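Local coordinates for protein Emp46p (Saccharomyces cerevisiae, PDB 2A6X) that acts as a calcium-independent cargo receptor with a legume-like lectin domain and is probably involved in the secretion of glycoproteins, at residues Arg116-Leu121 and Ser141-Ser146; Asn109-Leu114 and Val125-Asn130. The protein carries 1 engineered substitution. One frame throughout, in Å; residues are numbered along the deposited sequence.

Interaction 1 (Arg116-Leu121 and Ser141-Ser146)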
loop_
_atom_site.group_PDB
_atom_site.type_symbol
_atom_site.label_atom_id
_atom_site.label_comp_id
_atom_site.label_asym_id
_atom_site.label_seq_id
_atom_site.Cartn_x
_atom_site.Cartn_y
_atom_site.Cartn_z
ATOM N N ARG A 116 10.585 -1.898 2.593
ATOM C CA ARG A 116 11.783 -1.067 2.564
ATOM C C ARG A 116 12.964 -1.890 3.021
ATOM O O ARG A 116 12.811 -3.030 3.403
ATOM C CB ARG A 116 11.608 0.187 3.418
ATOM C CG ARG A 116 11.788 0.026 4.912
ATOM C CD ARG A 116 12.250 1.297 5.589
ATOM N NE ARG A 116 12.265 1.164 7.037
ATOM C CZ ARG A 116 12.997 1.939 7.841
ATOM N NH1 ARG A 116 13.796 2.882 7.339
ATOM N NH2 ARG A 116 12.946 1.762 9.159
ATOM N N LEU A 117 14.144 -1.280 2.980
ATOM C CA LEU A 117 15.320 -1.817 3.649
ATOM C C LEU A 117 15.413 -1.240 5.045
ATOM O O LEU A 117 15.874 -0.121 5.249
ATOM C CB LEU A 117 16.579 -1.481 2.857
ATOM C CG LEU A 117 16.571 -1.834 1.383
ATOM C CD1 LEU A 117 17.954 -1.586 0.818
ATOM C CD2 LEU A 117 16.125 -3.253 1.139
ATOM N N ASP A 118 14.917 -2.003 6.001
ATOM C CA ASP A 118 14.946 -1.624 7.395
ATOM C C ASP A 118 16.405 -1.738 7.867
ATOM O O ASP A 118 17.109 -2.644 7.462
ATOM C CB ASP A 118 13.980 -2.533 8.158
ATOM C CG ASP A 118 13.942 -2.241 9.617
ATOM O OD1 ASP A 118 13.036 -1.502 10.068
ATOM O OD2 ASP A 118 14.784 -2.733 10.392
ATOM N N ASP A 119 16.856 -0.781 8.680
ATOM C CA ASP A 119 18.262 -0.721 9.082
ATOM C C ASP A 119 18.710 -1.998 9.791
ATOM O O ASP A 119 19.888 -2.379 9.690
ATOM C CB ASP A 119 18.513 0.495 9.998
ATOM C CG ASP A 119 18.950 1.738 9.228
ATOM O OD1 ASP A 119 20.166 2.009 9.162
ATOM O OD2 ASP A 119 18.143 2.517 8.682
ATOM N N LYS A 120 17.779 -2.665 10.482
ATOM C CA LYS A 120 18.081 -3.883 11.235
ATOM C C LYS A 120 17.565 -5.213 10.628
ATOM O O LYS A 120 18.246 -6.214 10.718
ATOM C CB LYS A 120 17.606 -3.737 12.688
ATOM C CG LYS A 120 18.369 -2.660 13.474
ATOM C CD LYS A 120 17.721 -2.388 14.807
ATOM C CE LYS A 120 18.639 -1.542 15.694
ATOM N NZ LYS A 120 18.084 -1.352 17.059
ATOM N N LEU A 121 16.375 -5.231 10.014
ATOM C CA LEU A 121 15.869 -6.451 9.340
ATOM C C LEU A 121 16.367 -6.630 7.906
ATOM O O LEU A 121 16.333 -7.739 7.351
ATOM C CB LEU A 121 14.341 -6.418 9.257
ATOM C CG LEU A 121 13.511 -6.445 10.522
ATOM C CD1 LEU A 121 12.059 -6.234 10.112
ATOM C CD2 LEU A 121 13.682 -7.757 11.243
ATOM N N SER A 141 12.166 1.271 15.229
ATOM C CA SER A 141 11.610 -0.080 15.044
ATOM C C SER A 141 10.316 -0.383 15.825
ATOM O O SER A 141 10.220 -1.439 16.450
ATOM C CB SER A 141 12.672 -1.145 15.375
ATOM O OG SER A 141 13.808 -1.036 14.521
ATOM N N PRO A 142 9.319 0.510 15.774
ATOM C CA PRO A 142 8.076 0.334 16.546
ATOM C C PRO A 142 6.951 -0.423 15.804
ATOM O O PRO A 142 5.781 -0.283 16.149
ATOM C CB PRO A 142 7.657 1.776 16.776
ATOM C CG PRO A 142 8.023 2.435 15.487
ATOM C CD PRO A 142 9.301 1.789 15.039
ATOM N N TYR A 143 7.303 -1.200 14.793
ATOM C CA TYR A 143 6.320 -2.018 14.077
ATOM C C TYR A 143 5.727 -3.127 14.974
ATOM O O TYR A 143 6.403 -3.649 15.889
ATOM C CB TYR A 143 6.950 -2.602 12.789
ATOM C CG TYR A 143 8.327 -3.226 12.952
ATOM C CD1 TYR A 143 8.478 -4.543 13.364
ATOM C CD2 TYR A 143 9.484 -2.497 12.654
ATOM C CE1 TYR A 143 9.727 -5.104 13.506
ATOM C CE2 TYR A 143 10.736 -3.055 12.795
ATOM C CZ TYR A 143 10.851 -4.363 13.219
ATOM O OH TYR A 143 12.097 -4.953 13.368
ATOM N N PHE A 144 4.461 -3.477 14.729
ATOM C CA PHE A 144 3.786 -4.531 15.481
ATOM C C PHE A 144 3.936 -5.911 14.827
ATOM O O PHE A 144 3.696 -6.935 15.457
ATOM C CB PHE A 144 2.299 -4.174 15.730
ATOM C CG PHE A 144 1.422 -4.279 14.514
ATOM C CD1 PHE A 144 0.852 -5.481 14.124
ATOM C CD2 PHE A 144 1.185 -3.156 13.741
ATOM C CE1 PHE A 144 0.062 -5.541 12.963
ATOM C CE2 PHE A 144 0.384 -3.221 12.603
ATOM C CZ PHE A 144 -0.163 -4.420 12.221
ATOM N N ALA A 145 4.338 -5.924 13.550
ATOM C CA ALA A 145 4.513 -7.150 12.812
ATOM C C ALA A 145 5.471 -6.936 11.658
ATOM O O ALA A 145 5.683 -5.809 11.207
ATOM C CB ALA A 145 3.191 -7.664 12.292
ATOM N N SER A 146 6.066 -8.031 11.228
ATOM C CA SER A 146 7.062 -7.989 10.150
ATOM C C SER A 146 7.326 -9.350 9.551
ATOM O O SER A 146 7.040 -10.405 10.140
ATOM C CB SER A 146 8.372 -7.393 10.652
ATOM O OG SER A 146 8.998 -8.265 11.602
HETATM O O HOH W 1 14.204 -3.372 12.930
HETATM O O HOH W 2 13.516 0.186 12.002
#

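Interaction 2 (Asn109-Leu114 and Val125-Asn130). Engineered in segment 125-130: Phe128 (natural residue Tyr).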
loop_
_atom_site.group_PDB
_atom_site.type_symbol
_atom_site.label_atom_id
_atom_site.label_comp_id
_atom_site.label_asym_id
_atom_site.label_seq_id
_atom_site.Cartn_x
_atom_site.Cartn_y
_atom_site.Cartn_z
ATOM N N ASN A 109 -3.592 8.352 11.525
ATOM C CA ASN A 109 -4.464 7.437 12.230
ATOM C C ASN A 109 -4.787 6.280 11.296
ATOM O O ASN A 109 -5.594 6.408 10.376
ATOM C CB ASN A 109 -5.744 8.153 12.658
ATOM C CG ASN A 109 -6.533 7.374 13.687
ATOM O OD1 ASN A 109 -7.146 7.971 14.580
ATOM N ND2 ASN A 109 -6.548 6.054 13.571
ATOM N N GLY A 110 -4.108 5.161 11.504
ATOM C CA GLY A 110 -4.403 3.965 10.746
ATOM C C GLY A 110 -3.246 3.002 10.635
ATOM O O GLY A 110 -2.461 2.872 11.566
ATOM N N LEU A 111 -3.164 2.331 9.486
ATOM C CA LEU A 111 -2.250 1.221 9.269
ATOM C C LEU A 111 -1.365 1.500 8.071
ATOM O O LEU A 111 -1.847 1.852 6.997
ATOM C CB LEU A 111 -3.025 -0.084 9.058
ATOM C CG LEU A 111 -2.235 -1.285 8.549
ATOM C CD1 LEU A 111 -1.260 -1.823 9.639
ATOM C CD2 LEU A 111 -3.145 -2.414 8.029
ATOM N N MET A 112 -0.058 1.386 8.286
ATOM C CA MET A 112 0.926 1.494 7.221
ATOM C C MET A 112 1.693 0.168 7.103
ATOM O O MET A 112 2.282 -0.304 8.087
ATOM C CB MET A 112 1.917 2.618 7.555
ATOM C CG MET A 112 2.920 2.831 6.439
ATOM S SD MET A 112 4.257 4.047 6.750
ATOM C CE MET A 112 5.193 3.226 7.926
ATOM N N ILE A 113 1.692 -0.442 5.916
ATOM C CA ILE A 113 2.481 -1.627 5.619
ATOM C C ILE A 113 3.591 -1.208 4.666
ATOM O O ILE A 113 3.326 -0.683 3.600
ATOM C CB ILE A 113 1.612 -2.743 4.996
ATOM C CG1 ILE A 113 0.475 -3.094 5.969
ATOM C CG2 ILE A 113 2.434 -3.962 4.669
ATOM C CD1 ILE A 113 -0.598 -3.982 5.386
ATOM N N LEU A 114 4.830 -1.414 5.076
ATOM C CA LEU A 114 5.949 -0.798 4.404
ATOM C C LEU A 114 6.913 -1.824 3.891
ATOM O O LEU A 114 7.339 -2.705 4.635
ATOM C CB LEU A 114 6.655 0.139 5.391
ATOM C CG LEU A 114 7.942 0.814 4.936
ATOM C CD1 LEU A 114 7.751 1.756 3.784
ATOM C CD2 LEU A 114 8.521 1.605 6.133
ATOM N N VAL A 125 8.933 -6.513 4.978
ATOM C CA VAL A 125 7.627 -5.914 5.214
ATOM C C VAL A 125 7.571 -5.587 6.690
ATOM O O VAL A 125 7.804 -6.469 7.501
ATOM C CB VAL A 125 6.496 -6.898 4.886
ATOM C CG1 VAL A 125 5.152 -6.298 5.219
ATOM C CG2 VAL A 125 6.532 -7.285 3.435
ATOM N N THR A 126 7.277 -4.342 7.019
ATOM C CA THR A 126 7.032 -3.926 8.416
ATOM C C THR A 126 5.691 -3.231 8.504
ATOM O O THR A 126 5.373 -2.406 7.642
ATOM C CB THR A 126 8.187 -3.050 8.996
ATOM O OG1 THR A 126 8.590 -2.022 8.088
ATOM C CG2 THR A 126 9.434 -3.862 9.224
ATOM N N ALA A 127 4.911 -3.562 9.541
ATOM C CA ALA A 127 3.559 -3.047 9.688
ATOM C C ALA A 127 3.475 -2.166 10.934
ATOM O O ALA A 127 3.941 -2.565 11.999
ATOM C CB ALA A 127 2.568 -4.174 9.774
ATOM N N PHE A 128 2.872 -0.999 10.777
ATOM C CA PHE A 128 2.835 0.036 11.819
ATOM C C PHE A 128 1.403 0.519 12.033
ATOM O O PHE A 128 0.651 0.745 11.083
ATOM C CB PHE A 128 3.681 1.260 11.441
ATOM C CG PHE A 128 5.120 0.970 11.151
ATOM C CD1 PHE A 128 6.100 1.212 12.109
ATOM C CD2 PHE A 128 5.515 0.504 9.906
ATOM C CE1 PHE A 128 7.442 0.934 11.829
ATOM C CE2 PHE A 128 6.838 0.240 9.637
ATOM C CZ PHE A 128 7.803 0.471 10.595
ATOM N N LEU A 129 1.048 0.744 13.295
ATOM C CA LEU A 129 -0.167 1.443 13.646
ATOM C C LEU A 129 0.159 2.808 14.236
ATOM O O LEU A 129 1.150 2.971 14.958
ATOM C CB LEU A 129 -0.926 0.654 14.703
ATOM C CG LEU A 129 -1.539 -0.637 14.250
ATOM C CD1 LEU A 129 -1.883 -1.523 15.467
ATOM C CD2 LEU A 129 -2.759 -0.339 13.384
ATOM N N ASN A 130 -0.674 3.792 13.933
ATOM C CA ASN A 130 -0.617 5.082 14.610
ATOM C C ASN A 130 -2.051 5.526 14.872
ATOM O O ASN A 130 -2.935 5.241 14.077
ATOM C CB ASN A 130 0.149 6.097 13.755
ATOM C CG ASN A 130 0.629 7.309 14.550
ATOM O OD1 ASN A 130 0.257 7.508 15.707
ATOM N ND2 ASN A 130 1.471 8.128 13.921
HETATM O O HOH W 3 9.983 -2.820 5.916
#

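Interaction 1 (Arg116-Leu121 and Ser141-Ser146)
Leu121 meets the phenol end of Tyr143, the two side chains arriving from opposite directions. CG and CD1 of Leu121 each stand 3.5 Å from Tyr143 OH, and the same CD1 goes on to the CB of Ser146, 3.9 Å away. With its CG between the backbone N and the carbonyl carbon (chi1 47°), Tyr143 swings its phenol across to the loop of 116-121.

Asp118, its CG anti to the backbone N (chi1 179°), brings OD1 to 3.9 Å from Tyr143 CE2, obliquely to the ring; the two planes stand 82° apart. No direct hydrogen bond spans the segments, and water does the joining. One water lies in the plane of the Tyr143 ring, at its edge, and binds Tyr143 OH, Ser141 OG and Asp118 OD2, the last at 2.7 Å; a second links Ser141 OG to Asp118 OD1.

Asp118 OD2 also accepts from Lys120 N, above the carboxylate plane, and from Leu121 N at 3.0 Å, on the anti side. These bonds fix the carboxylate's rotation, while Arg116 NH2 forms a salt bridge to OD1, its hydrogen bond weak. OD2 thus closes an Asx turn and Asx motif in a surface loop of a legume-lectin-like beta sandwich.

Interaction 2 (Asn109-Leu114 and Val125-Asn130)
Met112 and Phe128 face each other as a hydrogen-bonded pair, and their side chains run side by side in the same direction. Met112 leaves the backbone extended and then bends at its last torsion (chi3 70°), which brings the methyl CE obliquely against the Phe128 ring, 3.4 Å from CD2. Phe128 is an engineered residue, tyrosine in the natural sequence. CD2 of Leu114 also approaches obliquely, 4.1 Å from Phe128 CE2 and on the same side of the ring plane as Met112 CE, while Met112 O lies in that plane at the ring edge. Ile138 from a neighbouring loop touches both Met112 and Phe128.

On the face of Leu111, Ile113, Ala127 and Leu129, Ala127 makes the low point: Leu111 CD1 and Ile113 CG1 both come to 4.5 Å from its CB, and Phe182 of the second sheet packs on it. Ile113 CG2 lies beside Val125 CG1 at 3.6 Å, and Leu174 and Met176 of that sheet touch Ile113 and Val125 respectively. At the far end Leu111 CD1 meets Leu129 CD2.

The axes of strands 111-114 and 125-130 approach to 4.6 Å, their directions 167° apart: an antiparallel ladder. Paired backbone bonds join Gly110 to Asn130, Met112 to Phe128 and Leu114 to Thr126, the straightest being Met112 N to Phe128 O (172°). Gly110 adopts backbone angles at which a CB would jam against the carbonyl of Asn109.

Chemically, these six residues pair across the ladder, whereas Leu111 and Ile113 bond outward to strand 84-91, and Val125 and Ala127 to Cys147 and Phe144. A water donates to Leu114 O and lies 2.7 Å from Thr126 OG1; Asn130 ND2 turns to Lys134 O. The rest implies apolar cohesion on both faces, close at Met112-Phe128 and Ile113-Val125, looser round Ala127, without any charged pair.

Interaction 2 is a buried contact, burying 519 Å² with ten of its twelve touching residues buried; interaction 1 lies at the surface and buries 192 Å². Their centres are 10 Å apart, and their segments alternate along the chain. Strand 124-131 sits between strands 111-115 and 145-148 in one sheet, and probable hydrogen bonds tie Ala127 of interaction 2 to Phe144 and Ala145 of interaction 1. Chemistry follows position: regular backbone pairing and hydrocarbon packing inside the sandwich, against water bridges and an aspartate-anchored turn at its margin. The contacts also meet through Thr126, whose side chain is touched by Leu121 and Tyr143.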